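Local coordinates for inositol dehydrogenase (PDB 4MKX) that oxidises scyllo-inositol as an NAD-dependent sugar alcohol dehydrogenase of the Gfo/Idh/MocA family, built on a Rossmann fold, at the interface of chains A and B and the interface of chains A and C. Sequence-based numbering; all coordinates share one arbitrary frame. Chains: chain A/B/C, Inositol dehydrogenase.

Contact 1: the interface of chains A and B. Residues chain A 213-215, 238, 240, 349-350; chain B 215, 348-350.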
ATOM      1  N   LYS A 213     -29.343  -3.395  19.989  1.00 16.16           N
ATOM      2  CA  LYS A 213     -30.067  -2.226  19.521  1.00 16.02           C
ATOM      3  C   LYS A 213     -29.296  -1.476  18.451  1.00 15.97           C
ATOM      4  O   LYS A 213     -28.073  -1.566  18.391  1.00 15.61           O
ATOM      5  CB  LYS A 213     -30.456  -1.302  20.676  1.00 24.79           C
ATOM      6  CG  LYS A 213     -29.311  -0.884  21.554  1.00 21.93           C
ATOM      7  CD  LYS A 213     -29.815  -0.020  22.714  1.00 25.80           C
ATOM      8  CE  LYS A 213     -30.542  -0.855  23.744  1.00 33.77           C
ATOM      9  NZ  LYS A 213     -31.195  -0.016  24.788  1.00 39.05           N
ATOM     10  N   VAL A 214     -30.033  -0.776  17.600  1.00 13.99           N
ATOM     11  CA  VAL A 214     -29.467  -0.124  16.427  1.00 15.37           C
ATOM     12  C   VAL A 214     -30.072   1.257  16.215  1.00 15.01           C
ATOM     13  O   VAL A 214     -31.206   1.536  16.622  1.00 14.10           O
ATOM     14  CB  VAL A 214     -29.731  -0.949  15.142  1.00 14.93           C
ATOM     15  CG1 VAL A 214     -29.210  -2.369  15.292  1.00 17.94           C
ATOM     16  CG2 VAL A 214     -31.212  -0.977  14.811  1.00 15.16           C
ATOM     17  N   TRP A 215     -29.298   2.133  15.586  1.00 11.52           N
ATOM     18  CA  TRP A 215     -29.824   3.380  15.053  1.00 11.61           C
ATOM     19  C   TRP A 215     -29.250   3.472  13.655  1.00 14.07           C
ATOM     20  O   TRP A 215     -28.100   3.106  13.441  1.00 13.83           O
ATOM     21  CB  TRP A 215     -29.374   4.580  15.900  1.00  9.25           C
ATOM     22  CG  TRP A 215     -29.905   5.911  15.424  1.00 12.43           C
ATOM     23  CD1 TRP A 215     -31.152   6.172  14.920  1.00 13.05           C
ATOM     24  CD2 TRP A 215     -29.201   7.160  15.414  1.00 12.39           C
ATOM     25  NE1 TRP A 215     -31.262   7.505  14.601  1.00 12.98           N
ATOM     26  CE2 TRP A 215     -30.073   8.130  14.877  1.00 11.31           C
ATOM     27  CE3 TRP A 215     -27.912   7.545  15.792  1.00 14.20           C
ATOM     28  CZ2 TRP A 215     -29.704   9.471  14.734  1.00 14.37           C
ATOM     29  CZ3 TRP A 215     -27.542   8.877  15.646  1.00 14.69           C
ATOM     30  CH2 TRP A 215     -28.437   9.825  15.120  1.00 13.64           C
ATOM     31  N   LEU A 238     -25.186   2.446  13.629  1.00  8.63           N
ATOM     32  CA  LEU A 238     -24.393   2.077  14.783  1.00  8.34           C
ATOM     33  C   LEU A 238     -25.192   1.024  15.539  1.00 10.09           C
ATOM     34  O   LEU A 238     -26.402   1.150  15.686  1.00 13.59           O
ATOM     35  CB  LEU A 238     -24.160   3.295  15.672  1.00  9.37           C
ATOM     36  CG  LEU A 238     -23.322   3.094  16.924  1.00 10.76           C
ATOM     37  CD1 LEU A 238     -21.916   2.617  16.575  1.00 12.45           C
ATOM     38  CD2 LEU A 238     -23.298   4.420  17.690  1.00 12.67           C
ATOM     39  N   GLN A 240     -25.247  -1.855  18.912  1.00 11.69           N
ATOM     40  CA  GLN A 240     -24.676  -2.318  20.148  1.00  9.61           C
ATOM     41  C   GLN A 240     -25.079  -3.775  20.244  1.00 13.70           C
ATOM     42  O   GLN A 240     -26.261  -4.101  20.114  1.00 15.90           O
ATOM     43  CB  GLN A 240     -25.298  -1.550  21.302  1.00 13.56           C
ATOM     44  CG  GLN A 240     -24.664  -1.806  22.644  1.00 14.47           C
ATOM     45  CD  GLN A 240     -25.121  -0.760  23.655  1.00 20.18           C
ATOM     46  OE1 GLN A 240     -26.322  -0.524  23.812  1.00 21.20           O
ATOM     47  NE2 GLN A 240     -24.174  -0.115  24.312  1.00 18.75           N
ATOM     48  N   ASP A 349     -34.846   6.717  15.279  1.00 15.95           N
ATOM     49  CA  ASP A 349     -34.711   6.440  16.701  1.00 17.04           C
ATOM     50  C   ASP A 349     -34.052   5.083  16.911  1.00 12.86           C
ATOM     51  O   ASP A 349     -33.957   4.274  15.982  1.00 15.54           O
ATOM     52  CB  ASP A 349     -36.099   6.469  17.362  1.00 20.39           C
ATOM     53  CG  ASP A 349     -36.033   6.606  18.876  1.00 23.09           C
ATOM     54  OD1 ASP A 349     -34.962   6.951  19.413  1.00 23.15           O
ATOM     55  OD2 ASP A 349     -37.073   6.379  19.535  1.00 33.46           O
ATOM     56  N   ILE A 350     -33.591   4.836  18.129  1.00 14.77           N
ATOM     57  CA  ILE A 350     -32.981   3.561  18.479  1.00 15.32           C
ATOM     58  C   ILE A 350     -34.056   2.473  18.514  1.00 17.46           C
ATOM     59  O   ILE A 350     -35.129   2.666  19.093  1.00 17.59           O
ATOM     60  CB  ILE A 350     -32.258   3.659  19.834  1.00 13.86           C
ATOM     61  CG1 ILE A 350     -31.056   4.606  19.728  1.00 14.96           C
ATOM     62  CG2 ILE A 350     -31.773   2.306  20.291  1.00 18.80           C
ATOM     63  CD1 ILE A 350     -30.590   5.115  21.070  1.00 16.75           C
TER
ATOM     64  N   TRP B 215     -25.617   9.745  18.833  1.00 11.52           N
ATOM     65  CA  TRP B 215     -25.732   8.636  19.767  1.00 11.61           C
ATOM     66  C   TRP B 215     -24.319   8.115  19.920  1.00 14.07           C
ATOM     67  O   TRP B 215     -23.575   8.072  18.947  1.00 13.83           O
ATOM     68  CB  TRP B 215     -26.655   7.539  19.217  1.00  9.25           C
ATOM     69  CG  TRP B 215     -26.847   6.364  20.147  1.00 12.43           C
ATOM     70  CD1 TRP B 215     -26.972   6.400  21.510  1.00 13.05           C
ATOM     71  CD2 TRP B 215     -26.940   4.983  19.773  1.00 12.39           C
ATOM     72  NE1 TRP B 215     -27.138   5.127  22.002  1.00 12.98           N
ATOM     73  CE2 TRP B 215     -27.103   4.237  20.959  1.00 11.31           C
ATOM     74  CE3 TRP B 215     -26.882   4.307  18.551  1.00 14.20           C
ATOM     75  CZ2 TRP B 215     -27.237   2.846  20.955  1.00 14.37           C
ATOM     76  CZ3 TRP B 215     -27.012   2.923  18.546  1.00 14.69           C
ATOM     77  CH2 TRP B 215     -27.187   2.206  19.743  1.00 13.64           C
ATOM     78  N   ASN B 348     -27.415   6.445  27.098  1.00 16.34           N
ATOM     79  CA  ASN B 348     -27.614   5.487  26.001  1.00 18.29           C
ATOM     80  C   ASN B 348     -28.856   5.839  25.171  1.00 18.06           C
ATOM     81  O   ASN B 348     -29.764   5.013  24.997  1.00 22.93           O
ATOM     82  CB  ASN B 348     -27.653   4.032  26.506  1.00 20.98           C
ATOM     83  CG  ASN B 348     -27.371   3.014  25.397  1.00 22.78           C
ATOM     84  OD1 ASN B 348     -27.286   3.368  24.223  1.00 21.59           O
ATOM     85  ND2 ASN B 348     -27.240   1.746  25.769  1.00 25.70           N
ATOM     86  N   ASP B 349     -28.886   7.069  24.666  1.00 15.95           N
ATOM     87  CA  ASP B 349     -29.989   7.555  23.851  1.00 17.04           C
ATOM     88  C   ASP B 349     -29.508   8.665  22.926  1.00 12.86           C
ATOM     89  O   ASP B 349     -28.418   9.217  23.113  1.00 15.54           O
ATOM     90  CB  ASP B 349     -31.113   8.069  24.764  1.00 20.39           C
ATOM     91  CG  ASP B 349     -32.447   8.207  24.045  1.00 23.09           C
ATOM     92  OD1 ASP B 349     -32.602   7.663  22.933  1.00 23.15           O
ATOM     93  OD2 ASP B 349     -33.358   8.855  24.609  1.00 33.46           O
ATOM     94  N   ILE B 350     -30.314   8.987  21.925  1.00 14.77           N
ATOM     95  CA  ILE B 350     -29.999  10.061  20.995  1.00 15.32           C
ATOM     96  C   ILE B 350     -30.121  11.408  21.710  1.00 17.46           C
ATOM     97  O   ILE B 350     -31.100  11.660  22.417  1.00 17.59           O
ATOM     98  CB  ILE B 350     -30.927  10.008  19.768  1.00 13.86           C
ATOM     99  CG1 ILE B 350     -30.650   8.741  18.948  1.00 14.96           C
ATOM    100  CG2 ILE B 350     -30.729  11.213  18.883  1.00 18.80           C
ATOM    101  CD1 ILE B 350     -31.791   8.378  18.028  1.00 16.75           C
TER
HETATM  102  O   HOH W   1     -30.891   2.614  24.350  1.00 33.93           O

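Contact 2: the interface of chains A and B. Residues chain A 161-163, 209, 243-245, 268; chain B 219, 221.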
ATOM      1  N   ASP A 161     -10.153 -10.412  22.191  1.00 16.67           N
ATOM      2  CA  ASP A 161     -11.601 -10.325  22.055  1.00 16.75           C
ATOM      3  C   ASP A 161     -11.930  -9.145  21.146  1.00 16.08           C
ATOM      4  O   ASP A 161     -11.208  -8.146  21.114  1.00 17.54           O
ATOM      5  CB  ASP A 161     -12.263 -10.163  23.427  1.00 17.68           C
ATOM      6  CG  ASP A 161     -13.782 -10.153  23.344  1.00 24.44           C
ATOM      7  OD1 ASP A 161     -14.361 -10.799  22.441  1.00 25.57           O
ATOM      8  OD2 ASP A 161     -14.405  -9.493  24.193  1.00 29.23           O
ATOM      9  N   ILE A 162     -13.027  -9.262  20.408  1.00 13.48           N
ATOM     10  CA  ILE A 162     -13.421  -8.235  19.459  1.00 12.74           C
ATOM     11  C   ILE A 162     -14.174  -7.111  20.150  1.00 12.01           C
ATOM     12  O   ILE A 162     -15.111  -7.347  20.895  1.00 13.58           O
ATOM     13  CB  ILE A 162     -14.296  -8.857  18.363  1.00 13.14           C
ATOM     14  CG1 ILE A 162     -13.455  -9.848  17.563  1.00 14.80           C
ATOM     15  CG2 ILE A 162     -14.904  -7.757  17.489  1.00 15.54           C
ATOM     16  CD1 ILE A 162     -14.248 -10.666  16.549  1.00 16.42           C
ATOM     17  N   THR A 163     -13.750  -5.872  19.927  1.00 12.26           N
ATOM     18  CA  THR A 163     -14.424  -4.740  20.548  1.00 11.23           C
ATOM     19  C   THR A 163     -15.295  -3.981  19.545  1.00 11.07           C
ATOM     20  O   THR A 163     -16.312  -3.417  19.903  1.00 10.05           O
ATOM     21  CB  THR A 163     -13.420  -3.761  21.137  1.00 18.18           C
ATOM     22  OG1 THR A 163     -12.735  -3.126  20.061  1.00 17.11           O
ATOM     23  CG2 THR A 163     -12.411  -4.471  22.004  1.00 14.02           C
ATOM     24  N   LYS A 209     -22.053 -13.457  18.704  1.00 24.82           N
ATOM     25  CA  LYS A 209     -22.973 -12.686  19.532  1.00 20.27           C
ATOM     26  C   LYS A 209     -24.131 -12.137  18.696  1.00 22.69           C
ATOM     27  O   LYS A 209     -24.038 -12.099  17.464  1.00 21.88           O
ATOM     28  CB  LYS A 209     -22.193 -11.555  20.226  1.00 22.84           C
ATOM     29  CG  LYS A 209     -20.840 -12.007  20.817  1.00 26.48           C
ATOM     30  CD  LYS A 209     -19.865 -10.835  21.098  1.00 29.76           C
ATOM     31  CE  LYS A 209     -18.472 -11.325  21.540  1.00 28.72           C
ATOM     32  NZ  LYS A 209     -17.478 -10.217  21.797  1.00 27.56           N
ATOM     33  N   ASP A 243     -23.188  -8.010  24.362  1.00 24.17           N
ATOM     34  CA  ASP A 243     -22.157  -7.869  25.383  1.00 21.38           C
ATOM     35  C   ASP A 243     -21.509  -6.488  25.334  1.00 17.95           C
ATOM     36  O   ASP A 243     -20.411  -6.293  25.851  1.00 26.76           O
ATOM     37  CB  ASP A 243     -21.079  -8.930  25.204  1.00 27.71           C
ATOM     38  CG  ASP A 243     -20.328  -8.767  23.906  1.00 28.31           C
ATOM     39  OD1 ASP A 243     -20.997  -8.461  22.891  1.00 27.07           O
ATOM     40  OD2 ASP A 243     -19.089  -8.935  23.909  1.00 29.98           O
ATOM     41  N   LYS A 244     -22.224  -5.550  24.716  1.00 23.19           N
ATOM     42  CA  LYS A 244     -21.798  -4.159  24.559  1.00 19.99           C
ATOM     43  C   LYS A 244     -20.718  -4.003  23.486  1.00 20.98           C
ATOM     44  O   LYS A 244     -20.032  -2.984  23.448  1.00 23.95           O
ATOM     45  CB  LYS A 244     -21.350  -3.544  25.888  1.00 25.60           C
ATOM     46  CG  LYS A 244     -22.394  -3.634  27.000  1.00 25.35           C
ATOM     47  CD  LYS A 244     -23.553  -2.701  26.739  1.00 28.23           C
ATOM     48  CE  LYS A 244     -24.466  -2.584  27.957  0.68 28.31           C
ATOM     49  NZ  LYS A 244     -25.496  -3.654  27.975  0.89 31.23           N
ATOM     50  N   THR A 245     -20.591  -5.019  22.626  1.00 23.34           N
ATOM     51  CA  THR A 245     -19.703  -4.948  21.457  1.00 21.71           C
ATOM     52  C   THR A 245     -20.270  -3.933  20.505  1.00 16.57           C
ATOM     53  O   THR A 245     -21.491  -3.796  20.387  1.00 17.30           O
ATOM     54  CB  THR A 245     -19.631  -6.296  20.701  1.00 17.53           C
ATOM     55  OG1 THR A 245     -19.009  -7.267  21.535  1.00 15.99           O
ATOM     56  CG2 THR A 245     -18.822  -6.169  19.403  1.00 19.34           C
ATOM     57  N   THR A 268      -8.736  -6.487  21.241  1.00 15.58           N
ATOM     58  CA  THR A 268      -8.001  -5.964  22.384  1.00 14.96           C
ATOM     59  C   THR A 268      -6.498  -6.047  22.148  1.00 18.69           C
ATOM     60  O   THR A 268      -5.738  -5.340  22.802  1.00 21.67           O
ATOM     61  CB  THR A 268      -8.376  -6.711  23.678  1.00 17.64           C
ATOM     62  OG1 THR A 268      -8.180  -8.116  23.492  1.00 17.51           O
ATOM     63  CG2 THR A 268      -9.827  -6.438  24.046  1.00 18.74           C
TER
ATOM     64  N   LEU B 219     -17.310   0.868  25.607  0.86 14.03           N
ATOM     65  CA  LEU B 219     -17.036  -0.423  26.177  0.86 20.44           C
ATOM     66  C   LEU B 219     -15.697  -0.339  26.871  0.86 23.80           C
ATOM     67  O   LEU B 219     -14.786   0.345  26.397  0.86 26.80           O
ATOM     68  CB  LEU B 219     -16.993  -1.446  25.034  0.86 26.21           C
ATOM     69  CG  LEU B 219     -16.697  -2.931  25.229  0.86 26.74           C
ATOM     70  CD1 LEU B 219     -17.771  -3.589  26.077  0.86 25.30           C
ATOM     71  CD2 LEU B 219     -16.613  -3.600  23.858  0.86 23.41           C
ATOM     72  N   ARG B 221     -13.589  -3.258  27.530  0.69 20.20           N
ATOM     73  CA  ARG B 221     -13.342  -4.696  27.425  0.69 21.46           C
ATOM     74  C   ARG B 221     -11.969  -5.078  27.961  0.69 24.48           C
ATOM     75  O   ARG B 221     -11.842  -5.963  28.805  0.69 25.23           O
ATOM     76  CB  ARG B 221     -13.448  -5.147  25.968  0.69 25.12           C
ATOM     77  CG  ARG B 221     -13.543  -6.658  25.803  0.69 21.00           C
ATOM     78  CD  ARG B 221     -15.007  -7.049  25.768  0.69 27.30           C
ATOM     79  NE  ARG B 221     -15.561  -6.838  24.440  0.69 28.78           N
ATOM     80  CZ  ARG B 221     -16.850  -6.934  24.135  0.69 23.55           C
ATOM     81  NH1 ARG B 221     -17.749  -7.225  25.068  0.69 25.73           N
ATOM     82  NH2 ARG B 221     -17.239  -6.711  22.892  0.69 21.17           N
TER

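Contact 3: the interface of chains A and C. Residues chain A 286-288, 290-291; chain C 256-257, 277-278, 295.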
ATOM      1  N   MET A 286       1.912   3.378 -12.557  1.00 10.41           N
ATOM      2  CA  MET A 286       2.429   4.686 -12.205  1.00 11.30           C
ATOM      3  C   MET A 286       2.467   5.545 -13.451  1.00 14.03           C
ATOM      4  O   MET A 286       3.189   5.237 -14.387  1.00 14.26           O
ATOM      5  CB  MET A 286       3.836   4.561 -11.617  1.00 12.50           C
ATOM      6  CG  MET A 286       3.925   3.493 -10.523  1.00 18.11           C
ATOM      7  SD  MET A 286       5.588   3.336  -9.845  1.00 32.26           S
ATOM      8  CE  MET A 286       5.552   1.599  -9.436  1.00 21.85           C
ATOM      9  N   ASN A 287       1.683   6.616 -13.467  1.00 13.91           N
ATOM     10  CA  ASN A 287       1.710   7.540 -14.598  1.00 17.98           C
ATOM     11  C   ASN A 287       1.512   8.951 -14.085  1.00 18.02           C
ATOM     12  O   ASN A 287       1.748   9.215 -12.899  1.00 16.91           O
ATOM     13  CB  ASN A 287       0.664   7.158 -15.657  1.00 19.65           C
ATOM     14  CG  ASN A 287      -0.746   7.105 -15.096  1.00 19.83           C
ATOM     15  OD1 ASN A 287      -1.046   7.724 -14.068  1.00 19.56           O
ATOM     16  ND2 ASN A 287      -1.631   6.371 -15.774  1.00 20.93           N
ATOM     17  N   GLU A 288       1.077   9.859 -14.951  0.71 16.69           N
ATOM     18  CA  GLU A 288       0.945  11.263 -14.555  0.71 18.05           C
ATOM     19  C   GLU A 288      -0.073  11.486 -13.438  0.71 17.66           C
ATOM     20  O   GLU A 288      -0.029  12.499 -12.744  0.71 19.64           O
ATOM     21  CB  GLU A 288       0.637  12.160 -15.765  0.71 19.12           C
ATOM     22  CG  GLU A 288      -0.482  11.671 -16.665  0.71 26.57           C
ATOM     23  CD  GLU A 288      -0.070  10.489 -17.522  0.71 27.91           C
ATOM     24  OE1 GLU A 288      -0.968   9.803 -18.051  0.71 34.29           O
ATOM     25  OE2 GLU A 288       1.151  10.241 -17.655  0.71 30.51           O
ATOM     26  N   GLY A 290      -0.285   9.622 -10.726  1.00 18.80           N
ATOM     27  CA  GLY A 290       0.301   9.215  -9.449  1.00 14.67           C
ATOM     28  C   GLY A 290       0.483   7.701  -9.425  1.00 12.66           C
ATOM     29  O   GLY A 290       0.720   7.093 -10.462  1.00 15.17           O
ATOM     30  N   ILE A 291       0.357   7.096  -8.245  1.00  8.25           N
ATOM     31  CA  ILE A 291       0.439   5.638  -8.126  1.00  8.58           C
ATOM     32  C   ILE A 291      -0.993   5.105  -8.087  1.00  9.12           C
ATOM     33  O   ILE A 291      -1.755   5.468  -7.194  1.00  9.45           O
ATOM     34  CB  ILE A 291       1.157   5.225  -6.816  1.00 12.32           C
ATOM     35  CG1 ILE A 291       2.488   5.971  -6.655  1.00 13.87           C
ATOM     36  CG2 ILE A 291       1.362   3.725  -6.769  1.00 11.97           C
ATOM     37  CD1 ILE A 291       3.464   5.761  -7.797  1.00 18.93           C
TER
ATOM     38  N   ALA C 256       7.196   9.495 -15.679  1.00 18.57           N
ATOM     39  CA  ALA C 256       5.896  10.120 -15.881  1.00 16.69           C
ATOM     40  C   ALA C 256       5.183  10.439 -14.567  1.00 18.16           C
ATOM     41  O   ALA C 256       4.362  11.362 -14.508  1.00 20.38           O
ATOM     42  CB  ALA C 256       5.018   9.245 -16.766  1.00 19.22           C
ATOM     43  N   HIS C 257       5.488   9.684 -13.513  1.00 16.28           N
ATOM     44  CA  HIS C 257       4.696   9.778 -12.288  1.00 14.10           C
ATOM     45  C   HIS C 257       5.224  10.768 -11.254  1.00 16.93           C
ATOM     46  O   HIS C 257       4.583  10.983 -10.221  1.00 20.69           O
ATOM     47  CB  HIS C 257       4.514   8.392 -11.656  1.00 16.42           C
ATOM     48  CG  HIS C 257       5.801   7.708 -11.317  1.00 14.65           C
ATOM     49  ND1 HIS C 257       6.647   7.192 -12.278  1.00 14.60           N
ATOM     50  CD2 HIS C 257       6.398   7.468 -10.124  1.00 15.34           C
ATOM     51  CE1 HIS C 257       7.701   6.653 -11.693  1.00 15.65           C
ATOM     52  NE2 HIS C 257       7.572   6.798 -10.383  1.00 14.53           N
ATOM     53  N   VAL C 277       7.469   3.510  -3.620  1.00 10.87           N
ATOM     54  CA  VAL C 277       6.835   4.502  -4.479  1.00 12.90           C
ATOM     55  C   VAL C 277       6.948   5.860  -3.795  1.00 11.50           C
ATOM     56  O   VAL C 277       6.983   5.945  -2.561  1.00 11.68           O
ATOM     57  CB  VAL C 277       5.370   4.147  -4.785  1.00 12.81           C
ATOM     58  CG1 VAL C 277       5.283   2.870  -5.640  1.00 18.23           C
ATOM     59  CG2 VAL C 277       4.597   3.983  -3.491  1.00 15.35           C
ATOM     60  N   PRO C 278       7.044   6.938  -4.584  1.00 11.60           N
ATOM     61  CA  PRO C 278       7.326   8.229  -3.948  1.00 13.53           C
ATOM     62  C   PRO C 278       6.071   8.905  -3.404  1.00 14.80           C
ATOM     63  O   PRO C 278       5.582   9.863  -4.000  1.00 12.93           O
ATOM     64  CB  PRO C 278       7.916   9.062  -5.090  1.00 15.70           C
ATOM     65  CG  PRO C 278       7.364   8.447  -6.355  1.00 14.12           C
ATOM     66  CD  PRO C 278       7.155   6.975  -6.060  1.00 15.12           C
ATOM     67  N   THR C 295       2.005  11.653  -5.715  1.00 10.51           N
ATOM     68  CA  THR C 295       3.448  11.472  -5.583  1.00  9.37           C
ATOM     69  C   THR C 295       4.164  12.789  -5.407  1.00 12.01           C
ATOM     70  O   THR C 295       3.652  13.841  -5.783  1.00 12.35           O
ATOM     71  CB  THR C 295       4.021  10.834  -6.855  1.00 11.26           C
ATOM     72  OG1 THR C 295       3.639  11.644  -7.979  1.00 17.38           O
ATOM     73  CG2 THR C 295       3.467   9.431  -7.050  1.00 14.83           C
TER
HETATM   74  O   HOH W   2       5.782   6.464 -14.731  1.00 22.51           O
HETATM   75  O   HOH W   3       1.816  12.489 -10.741  1.00 23.12           O

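Contact 1: the interface of chains A and B
A:Ile350 and B:Trp215, with their twins B:Ile350 and A:Trp215, form the apolar core of this sheet-to-sheet interface around a two-fold axis. The tryptophans sit on strand 211-219 of each chain. The isoleucines come from the loop before strand 351-352. A:Ile350 sets its CD1 methyl over the five-membered ring of B:Trp215, 3.6 Å from the centroid. The side chains cross at about a right angle. B:Ile350 does the same to A:Trp215. In both tryptophans CG is anti to the backbone N (chi1 -179°), and the two side chains slide past each other in opposite directions. Thus A:Trp215 CB touches B:Trp215 CE3 at 3.6 Å. A:Leu238 packs CD2 against the same CE3 at 3.7 Å. Its carbonyl O lies at the indole edge, in the ring plane, 3.4 Å from B:Trp215 CZ3.

Polar contacts lie toward the indole nitrogen. B:Asn348 meets A:Gln240 tip to tip, the amide planes nearly perpendicular (87°). B:Asn348 ND2 donates to a lone pair of A:Gln240 OE1 over 3.1 Å, almost straight at the hydrogen (169°). The other end of the same amide fixes the indole, because its OD1 accepts from B:Trp215 NE1 in the ring plane.

Water 1 joins the chains near this amide. It lies 2.7 Å from the A:Lys213 ammonium NZ and 2.7 Å from the B:Asn348 carbonyl O.

Contact 2: the interface of chains A and B
The end of strand 211-219 and the loop just after it in chain B meet the start of strand 162-172 of chain A with the loop before it, and the loop between strands 234-241 and 246-252, with the loop before strand 211-219 behind them. B:Arg221 bends at chi2 and chi3 (92° and 81°), which brings the guanidinium up to two carboxylates, both on the face away from B:Leu219. A:Asp161 OD2 lies over that face, 2.9 Å from B:Arg221 NE; this salt bridge is electrostatic, not a directed hydrogen bond. A:Asp243 OD2 pairs with NH1 as a salt bridge; the planes are nearly parallel (14° apart) but offset, and no N-H is aimed at this oxygen. A:Asp243, A:Thr245 and the guanidinium are modelled too tightly, so their fine geometry is doubtful. B:Arg221 NH2 also donates to the backbone A:Ile162 O over 3.0 Å.

A:Lys209 NZ bonds A:Asp161 OD1 through the syn lone pair at 3.2 Å and A:Asp243 OD2 at 2.9 Å. A:Thr245 OG1 donates to A:Asp243 OD1 and probably helps fix that carboxylate.

B:Leu219 CD2 lies over one guanidinium face, toward its rim, while CD1 touches A:Lys244 CB at 3.6 Å. The site adds charged anchoring to the A-B pairing and probably helps set its register.

Contact 3: the interface of chains A and C
A:Ile291, just after strand 290-290 of this Gfo/Idh/MocA family dehydrogenase, packs between C:Thr295 and C:Val277. Its CG1 lies 3.6 Å from the C:Thr295 CG2 methyl, and the side chains cross at about a right angle. The same CG1 meets C:Val277 CB at 3.9 Å. A:Ile291 CG1 is anti to the carbonyl carbon (chi1 -50°), and the CD1 beyond it also touches both chain C residues. A:Gly290 CA adds a looser contact with C:Thr295 CG2.

A:Met286, on strand 283-287, extends the apolar surface. Its CB sits over one face of the C:His257 imidazole, 3.7 Å above the plane and offset toward the rim. The two side chains run alongside each other and point the same way. The chain of A:Met286 bends at chi3 (-149°), and its CE methyl reaches C:Val277 CG1 at 4.0 Å.

At the polar rim the chains are joined through water. C:His257 ND1 lies 2.7 Å from water 2, which also contacts the A:Met286 carbonyl O. On the backbone side, water 3 links the A:Glu288 carbonyl O to the C:His257 carbonyl O. That histidine carbonyl also accepts a bond within chain C from the C:Thr295 hydroxyl OG1 at 2.5 Å, with a C=O...donor angle of 170°. C:Ala256 lies beside this rim, its carbonyl O 3.4 Å from A:Glu288 CA.

Contacts 1 and 2 are parts of the same two-fold A-B interface, their C-alpha centres about 17 Å apart. Both use strand 211-219 of chain B, at B:Trp215 in contact 1 and at its end, B:Leu219, in contact 2. In chain A, strand 234-241 serves contact 1 and the loop after it serves contact 2. Contact 3 lies on another face, about 44 Å from contact 1 and 41 Å from contact 2, and draws on strand 283-287 and nearby loops. Chain A therefore pairs with B and C through separate surfaces. This is consistent with the deposited four-chain assembly, which may be the biological tetramer.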